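Side-chain contact in probable porin (Pseudomonas aeruginosa, PDB 4FT6), which probably forms a beta-barrel channel of the OprD (Occ) porin family that lets small solutes cross the outer membrane: residues Y312-V315 and A316-I319. Numbering follows the deposited sequence.
Sequences YDFV and ALGI. With C8E ((hydroxyethyloxy)tri(ethyloxy)octane), chain B.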
# COMPACT_ATOMS: atom_id res chain seq x y z
N TYR A 312 -13.62 15.39 5.66
CA TYR A 312 -14.86 15.60 6.40
C TYR A 312 -15.63 14.31 6.50
O TYR A 312 -15.75 13.57 5.52
CB TYR A 312 -15.74 16.70 5.77
CG TYR A 312 -16.93 17.06 6.64
CD1 TYR A 312 -16.76 17.65 7.89
CD2 TYR A 312 -18.23 16.84 6.21
CE1 TYR A 312 -17.83 17.99 8.68
CE2 TYR A 312 -19.32 17.17 7.00
CZ TYR A 312 -19.11 17.75 8.24
OH TYR A 312 -20.20 18.10 9.03
N ASP A 313 -16.16 14.07 7.70
CA ASP A 313 -16.95 12.88 8.00
C ASP A 313 -18.39 13.35 8.13
O ASP A 313 -18.74 14.02 9.11
CB ASP A 313 -16.47 12.27 9.32
CG ASP A 313 -17.07 10.91 9.59
OD1 ASP A 313 -18.21 10.65 9.15
OD2 ASP A 313 -16.41 10.09 10.26
N PHE A 314 -19.22 13.02 7.15
CA PHE A 314 -20.57 13.58 7.09
C PHE A 314 -21.54 13.05 8.14
O PHE A 314 -22.74 13.30 8.04
CB PHE A 314 -21.16 13.42 5.68
CG PHE A 314 -20.68 14.46 4.69
CD1 PHE A 314 -19.45 14.33 4.06
CD2 PHE A 314 -21.48 15.56 4.39
CE1 PHE A 314 -19.02 15.29 3.15
CE2 PHE A 314 -21.05 16.52 3.49
CZ PHE A 314 -19.82 16.38 2.87
N VAL A 315 -21.03 12.33 9.14
CA VAL A 315 -21.85 11.98 10.29
C VAL A 315 -22.53 13.22 10.89
O VAL A 315 -23.75 13.25 11.05
CB VAL A 315 -21.05 11.23 11.39
CG1 VAL A 315 -19.67 11.82 11.55
CG2 VAL A 315 -21.80 11.26 12.71
N ALA A 316 -21.73 14.25 11.18
CA ALA A 316 -22.22 15.46 11.84
C ALA A 316 -23.43 16.10 11.17
O ALA A 316 -24.30 16.64 11.85
CB ALA A 316 -21.10 16.47 11.96
N LEU A 317 -23.49 16.04 9.84
CA LEU A 317 -24.64 16.57 9.11
C LEU A 317 -25.86 15.65 9.20
O LEU A 317 -26.94 16.00 8.72
CB LEU A 317 -24.29 16.80 7.64
CG LEU A 317 -23.44 18.03 7.35
CD1 LEU A 317 -23.85 18.64 6.02
CD2 LEU A 317 -23.55 19.05 8.48
N GLY A 318 -25.69 14.50 9.84
CA GLY A 318 -26.73 13.48 9.88
C GLY A 318 -26.76 12.59 8.64
O GLY A 318 -27.83 12.26 8.14
N ILE A 319 -25.58 12.23 8.14
CA ILE A 319 -25.45 11.32 7.01
C ILE A 319 -24.25 10.38 7.21
O ILE A 319 -23.28 10.44 6.45
CB ILE A 319 -25.23 12.06 5.66
CG1 ILE A 319 -26.00 13.38 5.58
CG2 ILE A 319 -25.60 11.15 4.48
CD1 ILE A 319 -25.72 14.19 4.31
C1 C8E B . -16.71 19.69 2.73
C2 C8E B . -17.95 19.59 3.61
C3 C8E B . -17.91 20.53 4.81
C4 C8E B . -19.17 20.42 5.67
C5 C8E B . -19.25 21.55 6.69
C6 C8E B . -20.56 21.58 7.48
C7 C8E B . -20.55 22.65 8.58
C8 C8E B . -19.77 22.18 9.81
O9 C8E B . -19.30 23.25 10.60
C10 C8E B . -19.94 23.30 11.86
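The carbonyl oxygen of Phe314 takes two backbone N-H groups from the bend that follows it: Ile319 N, at 3.0 Å from Phe314 O, and, more weakly, Leu317 N. Inside that loop Gly318 N donates to Val315 O at 2.6 Å, closing a type I turn from Val315 to Gly318. The nested six-to-one and five-to-two bonds, with Gly318 at positive phi (83°), are those of a Schellman motif, formed here without a regular helix. Its usual apolar partner is present too, since Phe314 CB lies 4.3 Å from Ile319 CB. The entry to the bend is fastened by an Asx turn, in which Asp313 OD1 accepts from Val315 N at 3.3 Å on the anti side of the carboxylate.

Tyr312 shows how one ring can serve several neighbours. With CG anti to the backbone N (chi1 -172°), its ring reaches along the chain until OH meets Ala316 CB and Leu317 CD2, each 3.5 Å away, while Leu317 CG comes in at the ring edge. Tyr312 CD2 lies over the centre of one face of the Phe314 ring, and the detergent C8E sets its C4 over a face of the tyrosine, 3.5 Å from Tyr312 CE2.

The bend joins antiparallel strands 304-313 and 322-334 of the barrel wall, probably on the periplasmic side. Backbone bonds tie Tyr312 to Ala324 and Phe314 to Leu322, while Asp313 pairs with Gly263, next to strand 264-274 on the other flank.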